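Local structure of alcohol dehydrogenase superfamily protein (Novosphingobium aromaticivorans, 3GAZ) at residues Gly88-Gly96 and Met125-Ile136; Val148-Gly159 and Ala171-Thr181. The protein is probably an NADP-dependent oxidoreductase of the medium-chain dehydrogenase/reductase superfamily, though its substrate is not established. All coordinates share one frame; numbering follows the deposited sequence.

Contact 1 (Gly88-Gly96 and Met125-Ile136)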
loop_
_atom_site.group_PDB
_atom_site.type_symbol
_atom_site.label_atom_id
_atom_site.label_comp_id
_atom_site.label_asym_id
_atom_site.label_seq_id
_atom_site.Cartn_x
_atom_site.Cartn_y
_atom_site.Cartn_z
ATOM N N GLY A 88 -28.260 -1.728 -0.901
ATOM C CA GLY A 88 -29.023 -2.189 -2.046
ATOM C C GLY A 88 -28.588 -1.580 -3.372
ATOM O O GLY A 88 -28.925 -2.106 -4.432
ATOM N N ASP A 89 -27.843 -0.478 -3.327
ATOM C CA ASP A 89 -27.385 0.173 -4.554
ATOM C C ASP A 89 -26.383 -0.669 -5.334
ATOM O O ASP A 89 -25.420 -1.175 -4.767
ATOM C CB ASP A 89 -26.728 1.524 -4.245
ATOM C CG ASP A 89 -27.727 2.584 -3.826
ATOM O OD1 ASP A 89 -28.944 2.388 -4.035
ATOM O OD2 ASP A 89 -27.287 3.622 -3.296
ATOM N N ALA A 90 -26.614 -0.818 -6.634
ATOM C CA ALA A 90 -25.693 -1.568 -7.483
ATOM C C ALA A 90 -24.587 -0.583 -7.862
ATOM O O ALA A 90 -24.874 0.541 -8.283
ATOM C CB ALA A 90 -26.409 -2.067 -8.736
ATOM N N VAL A 91 -23.329 -0.996 -7.715
ATOM C CA VAL A 91 -22.203 -0.118 -8.034
ATOM C C VAL A 91 -21.059 -0.818 -8.765
ATOM O O VAL A 91 -21.046 -2.041 -8.897
ATOM C CB VAL A 91 -21.606 0.514 -6.747
ATOM C CG1 VAL A 91 -22.663 1.339 -6.016
ATOM C CG2 VAL A 91 -21.050 -0.581 -5.842
ATOM N N PHE A 92 -20.103 -0.025 -9.246
ATOM C CA PHE A 92 -18.919 -0.556 -9.916
ATOM C C PHE A 92 -17.785 0.451 -9.757
ATOM O O PHE A 92 -18.034 1.629 -9.487
ATOM C CB PHE A 92 -19.202 -0.869 -11.402
ATOM C CG PHE A 92 -19.211 0.336 -12.325
ATOM C CD1 PHE A 92 -19.974 1.464 -12.038
ATOM C CD2 PHE A 92 -18.496 0.300 -13.525
ATOM C CE1 PHE A 92 -20.031 2.543 -12.936
ATOM C CE2 PHE A 92 -18.544 1.368 -14.429
ATOM C CZ PHE A 92 -19.318 2.495 -14.132
ATOM N N GLY A 93 -16.544 -0.013 -9.883
ATOM C CA GLY A 93 -15.424 0.899 -9.755
ATOM C C GLY A 93 -14.052 0.262 -9.677
ATOM O O GLY A 93 -13.920 -0.956 -9.593
ATOM N N LEU A 94 -13.030 1.114 -9.732
ATOM C CA LEU A 94 -11.630 0.708 -9.630
ATOM C C LEU A 94 -11.365 0.942 -8.154
ATOM O O LEU A 94 -11.278 2.087 -7.712
ATOM C CB LEU A 94 -10.752 1.620 -10.490
ATOM C CG LEU A 94 -9.234 1.521 -10.301
ATOM C CD1 LEU A 94 -8.803 0.059 -10.326
ATOM C CD2 LEU A 94 -8.539 2.323 -11.403
ATOM N N THR A 95 -11.229 -0.142 -7.394
ATOM C CA THR A 95 -11.094 -0.016 -5.952
ATOM C C THR A 95 -9.858 -0.523 -5.215
ATOM O O THR A 95 -9.593 -0.077 -4.102
ATOM C CB THR A 95 -12.301 -0.664 -5.297
ATOM O OG1 THR A 95 -12.227 -2.084 -5.503
ATOM C CG2 THR A 95 -13.604 -0.141 -5.951
ATOM N N GLY A 96 -9.114 -1.461 -5.790
ATOM C CA GLY A 96 -7.949 -1.952 -5.074
ATOM C C GLY A 96 -7.051 -2.840 -5.905
ATOM O O GLY A 96 -6.926 -2.643 -7.112
HETATM N N MSE A 125 -23.507 -7.448 -14.413
HETATM C CA MSE A 125 -22.404 -7.251 -13.479
HETATM C C MSE A 125 -21.052 -7.540 -14.145
HETATM O O MSE A 125 -20.062 -6.850 -13.885
HETATM C CB MSE A 125 -22.595 -8.134 -12.242
HETATM C CG MSE A 125 -23.694 -7.642 -11.284
HETATM SE SE MSE A 125 -23.227 -6.145 -10.345
HETATM C CE MSE A 125 -24.799 -5.741 -9.533
ATOM N N ARG A 126 -21.014 -8.554 -15.004
ATOM C CA ARG A 126 -19.780 -8.904 -15.706
ATOM C C ARG A 126 -19.332 -7.746 -16.596
ATOM O O ARG A 126 -18.172 -7.338 -16.557
ATOM C CB ARG A 126 -19.987 -10.165 -16.555
ATOM C CG ARG A 126 -19.719 -11.481 -15.812
ATOM C CD ARG A 126 -20.319 -12.681 -16.552
ATOM N NE ARG A 126 -19.994 -12.689 -17.977
ATOM C CZ ARG A 126 -18.788 -12.941 -18.482
ATOM N NH1 ARG A 126 -17.768 -13.217 -17.680
ATOM N NH2 ARG A 126 -18.601 -12.908 -19.796
ATOM N N GLN A 127 -20.259 -7.215 -17.391
ATOM C CA GLN A 127 -19.956 -6.105 -18.293
ATOM C C GLN A 127 -19.420 -4.873 -17.568
ATOM O O GLN A 127 -18.458 -4.251 -18.013
ATOM C CB GLN A 127 -21.203 -5.693 -19.077
ATOM C CG GLN A 127 -21.614 -6.625 -20.193
ATOM C CD GLN A 127 -22.887 -6.147 -20.871
ATOM O OE1 GLN A 127 -23.926 -6.008 -20.228
ATOM N NE2 GLN A 127 -22.810 -5.885 -22.171
ATOM N N ALA A 128 -20.061 -4.512 -16.463
ATOM C CA ALA A 128 -19.653 -3.343 -15.698
ATOM C C ALA A 128 -18.308 -3.540 -15.002
ATOM O O ALA A 128 -17.530 -2.597 -14.878
ATOM C CB ALA A 128 -20.723 -2.999 -14.673
ATOM N N SER A 129 -18.034 -4.766 -14.561
ATOM C CA SER A 129 -16.787 -5.061 -13.854
ATOM C C SER A 129 -15.496 -4.874 -14.663
ATOM O O SER A 129 -14.437 -4.639 -14.084
ATOM C CB SER A 129 -16.823 -6.487 -13.297
ATOM O OG SER A 129 -16.661 -7.449 -14.328
ATOM N N VAL A 130 -15.571 -4.969 -15.986
ATOM C CA VAL A 130 -14.367 -4.824 -16.811
ATOM C C VAL A 130 -14.163 -3.415 -17.351
ATOM O O VAL A 130 -13.239 -3.170 -18.124
ATOM C CB VAL A 130 -14.390 -5.787 -18.019
ATOM C CG1 VAL A 130 -14.415 -7.219 -17.539
ATOM C CG2 VAL A 130 -15.608 -5.492 -18.906
ATOM N N LEU A 131 -15.006 -2.483 -16.922
ATOM C CA LEU A 131 -14.938 -1.107 -17.409
ATOM C C LEU A 131 -14.072 -0.083 -16.646
ATOM O O LEU A 131 -13.312 0.665 -17.256
ATOM C CB LEU A 131 -16.373 -0.573 -17.516
ATOM C CG LEU A 131 -16.771 0.451 -18.582
ATOM C CD1 LEU A 131 -16.312 0.006 -19.965
ATOM C CD2 LEU A 131 -18.297 0.601 -18.553
ATOM N N PRO A 132 -14.165 -0.047 -15.306
ATOM C CA PRO A 132 -13.398 0.909 -14.487
ATOM C C PRO A 132 -11.969 1.308 -14.887
ATOM O O PRO A 132 -11.756 2.409 -15.386
ATOM C CB PRO A 132 -13.468 0.295 -13.092
ATOM C CG PRO A 132 -14.848 -0.305 -13.082
ATOM C CD PRO A 132 -14.889 -1.002 -14.445
ATOM N N LEU A 133 -10.993 0.432 -14.675
ATOM C CA LEU A 133 -9.604 0.773 -14.999
ATOM C C LEU A 133 -9.361 1.267 -16.416
ATOM O O LEU A 133 -8.803 2.351 -16.607
ATOM C CB LEU A 133 -8.663 -0.407 -14.730
ATOM C CG LEU A 133 -7.203 -0.156 -15.151
ATOM C CD1 LEU A 133 -6.641 1.062 -14.410
ATOM C CD2 LEU A 133 -6.362 -1.392 -14.856
ATOM N N VAL A 134 -9.766 0.486 -17.411
ATOM C CA VAL A 134 -9.534 0.897 -18.785
ATOM C C VAL A 134 -10.268 2.176 -19.167
ATOM O O VAL A 134 -9.734 2.977 -19.927
ATOM C CB VAL A 134 -9.865 -0.239 -19.807
ATOM C CG1 VAL A 134 -8.985 -1.454 -19.523
ATOM C CG2 VAL A 134 -11.339 -0.603 -19.756
ATOM N N PHE A 135 -11.475 2.385 -18.643
ATOM C CA PHE A 135 -12.209 3.610 -18.962
ATOM C C PHE A 135 -11.467 4.812 -18.382
ATOM O O PHE A 135 -11.241 5.817 -19.061
ATOM C CB PHE A 135 -13.627 3.595 -18.380
ATOM C CG PHE A 135 -14.429 4.823 -18.735
ATOM C CD1 PHE A 135 -15.172 4.869 -19.914
ATOM C CD2 PHE A 135 -14.373 5.964 -17.932
ATOM C CE1 PHE A 135 -15.845 6.036 -20.296
ATOM C CE2 PHE A 135 -15.043 7.142 -18.303
ATOM C CZ PHE A 135 -15.780 7.176 -19.490
ATOM N N ILE A 136 -11.105 4.704 -17.108
ATOM C CA ILE A 136 -10.384 5.766 -16.423
ATOM C C ILE A 136 -9.052 6.036 -17.125
ATOM O O ILE A 136 -8.647 7.187 -17.283
ATOM C CB ILE A 136 -10.134 5.387 -14.945
ATOM C CG1 ILE A 136 -11.458 5.429 -14.178
ATOM C CG2 ILE A 136 -9.115 6.328 -14.317
ATOM C CD1 ILE A 136 -11.364 4.917 -12.756
#

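Contact 2 (Val148-Gly159 and Ala171-Thr181)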
loop_
_atom_site.group_PDB
_atom_site.type_symbol
_atom_site.label_atom_id
_atom_site.label_comp_id
_atom_site.label_asym_id
_atom_site.label_seq_id
_atom_site.Cartn_x
_atom_site.Cartn_y
_atom_site.Cartn_z
ATOM N N VAL A 148 -9.415 16.198 -25.730
ATOM C CA VAL A 148 -9.889 15.948 -27.084
ATOM C C VAL A 148 -11.093 16.834 -27.397
ATOM O O VAL A 148 -12.046 16.901 -26.617
ATOM C CB VAL A 148 -10.258 14.449 -27.279
ATOM C CG1 VAL A 148 -11.427 14.069 -26.382
ATOM C CG2 VAL A 148 -10.571 14.176 -28.744
ATOM N N GLN A 149 -11.028 17.523 -28.535
ATOM C CA GLN A 149 -12.085 18.434 -28.971
ATOM C C GLN A 149 -12.903 17.886 -30.139
ATOM O O GLN A 149 -12.431 17.062 -30.927
ATOM C CB GLN A 149 -11.490 19.777 -29.411
ATOM C CG GLN A 149 -10.720 20.548 -28.350
ATOM C CD GLN A 149 -11.590 20.986 -27.193
ATOM O OE1 GLN A 149 -11.860 20.211 -26.274
ATOM N NE2 GLN A 149 -12.043 22.233 -27.234
ATOM N N ASP A 150 -14.132 18.375 -30.255
ATOM C CA ASP A 150 -15.025 17.975 -31.333
ATOM C C ASP A 150 -14.376 18.313 -32.678
ATOM O O ASP A 150 -13.903 19.427 -32.882
ATOM C CB ASP A 150 -16.358 18.719 -31.194
ATOM C CG ASP A 150 -17.284 18.481 -32.364
ATOM O OD1 ASP A 150 -17.671 17.317 -32.600
ATOM O OD2 ASP A 150 -17.624 19.465 -33.053
ATOM N N GLY A 151 -14.335 17.345 -33.586
ATOM C CA GLY A 151 -13.749 17.595 -34.890
ATOM C C GLY A 151 -12.285 17.219 -35.055
ATOM O O GLY A 151 -11.777 17.198 -36.176
ATOM N N GLN A 152 -11.593 16.930 -33.957
ATOM C CA GLN A 152 -10.187 16.560 -34.058
ATOM C C GLN A 152 -10.039 15.136 -34.564
ATOM O O GLN A 152 -10.904 14.292 -34.338
ATOM C CB GLN A 152 -9.487 16.673 -32.702
ATOM C CG GLN A 152 -9.275 18.092 -32.203
ATOM C CD GLN A 152 -8.503 18.127 -30.897
ATOM O OE1 GLN A 152 -8.841 17.422 -29.945
ATOM N NE2 GLN A 152 -7.464 18.953 -30.843
ATOM N N THR A 153 -8.941 14.876 -35.260
ATOM C CA THR A 153 -8.675 13.540 -35.762
ATOM C C THR A 153 -7.931 12.820 -34.648
ATOM O O THR A 153 -6.947 13.338 -34.114
ATOM C CB THR A 153 -7.805 13.574 -37.026
ATOM O OG1 THR A 153 -6.622 14.340 -36.771
ATOM C CG2 THR A 153 -8.581 14.189 -38.184
ATOM N N VAL A 154 -8.413 11.634 -34.293
ATOM C CA VAL A 154 -7.807 10.855 -33.221
ATOM C C VAL A 154 -7.421 9.464 -33.691
ATOM O O VAL A 154 -8.210 8.775 -34.328
ATOM C CB VAL A 154 -8.779 10.712 -32.015
ATOM C CG1 VAL A 154 -8.172 9.804 -30.952
ATOM C CG2 VAL A 154 -9.087 12.082 -31.429
ATOM N N LEU A 155 -6.196 9.061 -33.371
ATOM C CA LEU A 155 -5.700 7.742 -33.737
ATOM C C LEU A 155 -5.481 6.928 -32.466
ATOM O O LEU A 155 -4.684 7.315 -31.605
ATOM C CB LEU A 155 -4.373 7.859 -34.488
ATOM C CG LEU A 155 -3.672 6.525 -34.769
ATOM C CD1 LEU A 155 -4.520 5.696 -35.727
ATOM C CD2 LEU A 155 -2.286 6.776 -35.341
ATOM N N ILE A 156 -6.201 5.819 -32.339
ATOM C CA ILE A 156 -6.052 4.949 -31.182
ATOM C C ILE A 156 -5.220 3.746 -31.601
ATOM O O ILE A 156 -5.619 2.996 -32.490
ATOM C CB ILE A 156 -7.415 4.430 -30.662
ATOM C CG1 ILE A 156 -8.320 5.600 -30.280
ATOM C CG2 ILE A 156 -7.189 3.502 -29.466
ATOM C CD1 ILE A 156 -7.774 6.463 -29.161
ATOM N N GLN A 157 -4.060 3.574 -30.970
ATOM C CA GLN A 157 -3.170 2.450 -31.263
ATOM C C GLN A 157 -3.586 1.258 -30.405
ATOM O O GLN A 157 -3.457 1.298 -29.180
ATOM C CB GLN A 157 -1.720 2.832 -30.949
ATOM C CG GLN A 157 -1.232 4.062 -31.703
ATOM C CD GLN A 157 -0.748 3.744 -33.107
ATOM O OE1 GLN A 157 -1.372 2.970 -33.834
ATOM N NE2 GLN A 157 0.368 4.352 -33.500
ATOM N N GLY A 158 -4.076 0.201 -31.048
ATOM C CA GLY A 158 -4.522 -0.979 -30.326
ATOM C C GLY A 158 -5.998 -0.857 -29.983
ATOM O O GLY A 158 -6.403 -1.070 -28.837
ATOM N N GLY A 159 -6.799 -0.526 -30.994
ATOM C CA GLY A 159 -8.228 -0.333 -30.816
ATOM C C GLY A 159 -9.051 -1.504 -30.309
ATOM O O GLY A 159 -10.148 -1.303 -29.806
ATOM N N ALA A 171 -13.726 8.979 -27.518
ATOM C CA ALA A 171 -13.374 9.945 -28.555
ATOM C C ALA A 171 -14.543 10.205 -29.506
ATOM O O ALA A 171 -14.841 11.349 -29.828
ATOM C CB ALA A 171 -12.161 9.449 -29.339
ATOM N N LEU A 172 -15.199 9.140 -29.956
ATOM C CA LEU A 172 -16.333 9.280 -30.867
ATOM C C LEU A 172 -17.456 10.076 -30.219
ATOM O O LEU A 172 -18.023 10.980 -30.833
ATOM C CB LEU A 172 -16.849 7.899 -31.292
ATOM C CG LEU A 172 -15.972 7.161 -32.306
ATOM C CD1 LEU A 172 -16.391 5.701 -32.407
ATOM C CD2 LEU A 172 -16.081 7.862 -33.666
ATOM N N ALA A 173 -17.771 9.741 -28.972
ATOM C CA ALA A 173 -18.826 10.432 -28.246
ATOM C C ALA A 173 -18.531 11.922 -28.114
ATOM O O ALA A 173 -19.445 12.742 -28.104
ATOM C CB ALA A 173 -19.001 9.810 -26.867
ATOM N N ARG A 174 -17.252 12.277 -28.024
ATOM C CA ARG A 174 -16.878 13.678 -27.877
ATOM C C ARG A 174 -16.736 14.431 -29.200
ATOM O O ARG A 174 -16.212 15.546 -29.234
ATOM C CB ARG A 174 -15.599 13.790 -27.047
ATOM C CG ARG A 174 -15.764 13.200 -25.650
ATOM C CD ARG A 174 -14.511 13.347 -24.809
ATOM N NE ARG A 174 -14.328 14.702 -24.294
ATOM C CZ ARG A 174 -15.055 15.244 -23.320
ATOM N NH1 ARG A 174 -16.028 14.550 -22.745
ATOM N NH2 ARG A 174 -14.800 16.478 -22.912
ATOM N N GLY A 175 -17.201 13.809 -30.282
ATOM C CA GLY A 175 -17.176 14.442 -31.591
ATOM C C GLY A 175 -15.945 14.337 -32.473
ATOM O O GLY A 175 -15.891 14.967 -33.528
ATOM N N ALA A 176 -14.964 13.540 -32.073
ATOM C CA ALA A 176 -13.750 13.410 -32.870
ATOM C C ALA A 176 -13.897 12.425 -34.021
ATOM O O ALA A 176 -14.786 11.577 -34.018
ATOM C CB ALA A 176 -12.593 12.983 -31.975
ATOM N N ARG A 177 -13.028 12.557 -35.017
ATOM C CA ARG A 177 -13.019 11.643 -36.149
ATOM C C ARG A 177 -11.985 10.612 -35.733
ATOM O O ARG A 177 -10.786 10.890 -35.724
ATOM C CB ARG A 177 -12.590 12.362 -37.429
ATOM C CG ARG A 177 -13.639 13.332 -37.950
ATOM C CD ARG A 177 -13.444 13.598 -39.437
ATOM N NE ARG A 177 -13.163 12.365 -40.174
ATOM C CZ ARG A 177 -13.910 11.264 -40.123
ATOM N NH1 ARG A 177 -15.000 11.225 -39.367
ATOM N NH2 ARG A 177 -13.561 10.194 -40.825
ATOM N N VAL A 178 -12.463 9.424 -35.382
ATOM C CA VAL A 178 -11.602 8.364 -34.882
ATOM C C VAL A 178 -11.113 7.304 -35.861
ATOM O O VAL A 178 -11.870 6.796 -36.690
ATOM C CB VAL A 178 -12.293 7.654 -33.693
ATOM C CG1 VAL A 178 -11.356 6.631 -33.062
ATOM C CG2 VAL A 178 -12.731 8.692 -32.663
ATOM N N PHE A 179 -9.832 6.974 -35.720
ATOM C CA PHE A 179 -9.144 5.967 -36.522
ATOM C C PHE A 179 -8.438 5.061 -35.515
ATOM O O PHE A 179 -8.001 5.530 -34.461
ATOM C CB PHE A 179 -8.095 6.630 -37.416
ATOM C CG PHE A 179 -8.659 7.650 -38.358
ATOM C CD1 PHE A 179 -8.937 7.316 -39.680
ATOM C CD2 PHE A 179 -8.942 8.941 -37.919
ATOM C CE1 PHE A 179 -9.489 8.249 -40.555
ATOM C CE2 PHE A 179 -9.497 9.888 -38.789
ATOM C CZ PHE A 179 -9.771 9.535 -40.110
ATOM N N ALA A 180 -8.312 3.776 -35.826
ATOM C CA ALA A 180 -7.644 2.873 -34.897
ATOM C C ALA A 180 -6.904 1.734 -35.583
ATOM O O ALA A 180 -7.419 1.124 -36.519
ATOM C CB ALA A 180 -8.663 2.308 -33.901
ATOM N N THR A 181 -5.685 1.462 -35.119
ATOM C CA THR A 181 -4.895 0.376 -35.670
ATOM C C THR A 181 -5.218 -0.859 -34.842
ATOM O O THR A 181 -5.396 -0.772 -33.623
ATOM C CB THR A 181 -3.375 0.652 -35.586
ATOM O OG1 THR A 181 -2.990 0.848 -34.219
ATOM C CG2 THR A 181 -3.011 1.883 -36.402
#

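Contact 1 (Gly88-Gly96 and Met125-Ile136)
Phe92 fits into the angle between helix 125-129 and the start of helix 132-145, its ring lying against Ala128, Leu131 and Pro132. CG takes the cramped place between the backbone N and the carbonyl carbon (chi1 78°), which turns the ring toward 125-136. Ala128 O then comes up to the ring edge near its plane, 3.3 Å from Phe92 CD2, where the slightly positive ring hydrogens suit a carbonyl. Pro132 CG approaches the same CD2 obliquely at 3.7 Å, and Leu131 CD2 lies 4.2 Å from Phe92 CE2. A small alanine at 128 leaves room for the ring beside the backbone.

The proline is the answering bump. Its pyrrolidine ring rests on the Gly93-Leu94 backbone, with Pro132 CB 3.5 Å from Gly93 C. Leu94, its CG anti to the backbone N (chi1 169°), fits between Leu133 and Ile136: its CD2 meets Leu133 CD1 at 3.8 Å, while Ile136 CD1 stands 4.0 Å from Leu94 CB. At the far end Ala90 CB touches the methyl CE of selenomethionine Met125 at 4.1 Å. No hydrogen bond crosses; apolar contacts and fit match the two surfaces.

Strand 90-94 belongs to the mixed sheet of the GroES-like part of the protein, between strands 70-78 and 116-118, both antiparallel to it. The sheet packs here on helices 125-129 and 132-145, and helix 278-293 adds Leu285 against Phe92 and Phe281 against Leu94.

Contact 2 (Val148-Gly159 and Ala171-Thr181)
Strands 153-157 and 177-181 run parallel at 22°, with Val154 and Ile156 each donating N-H to one residue of 177-181 and accepting from the next but one, as in Phe179 N to Val154 O (2.8 Å). On the face of Val154 and Ile156, small or branched apolar residues fit closely: Val154 CG2 meets Ala176 CB at 3.7 Å, and Ile156 CB meets Ala180 CB at 4.1 Å; helix 162-173 packs on this face through Ala171 and Ile168. On the face of Leu155, the Phe179 ring turns its edge to Val154 O. Gly175, at positive phi, closes helix 162-173 in a Schellman motif, and its O accepts from Gly151 N.

At the strand ends, Thr181 OG1 gives its proton to Gln157 OE1 (2.7 Å), in the amide's carbonyl plane. The hydroxyl sits between the backbone N and the carbonyl carbon (chi1 59°), facing that amide. Replacing Thr181 with a valine would probably leave Gln157 OE1 without this donor and its amide freer to turn.

Thr181 O accepts from both Gly158 N (3.1 Å) and Gly159 N (3.0 Å), which come from opposite faces of its plane. This double grip fixes the start of the glycine-rich turn, consistent with a Rossmann-type dinucleotide-binding loop.

In the fold
After the earlier strands, the chain reaches strand 90-94, in the first segment of contact 1, then runs through strands 108-112 and 116-118 before helices 125-129 and 132-145 return to close that contact. The loop ties strand 90-94 of the mixed sheet to these two helices. Helix 132-145 is followed by the turn at 148-152 and strand 153-157, where contact 2 opens; helix 162-173 then crosses over, and strand 177-182 closes a classic right-handed beta-alpha-beta unit in the six-stranded parallel sheet. The two loops stand in series, neither nested nor crossed. The centres of contact 1 and contact 2 lie about 24 Å apart. The nearest atoms of contact 1 and contact 2 are about 8 Å apart and do not touch.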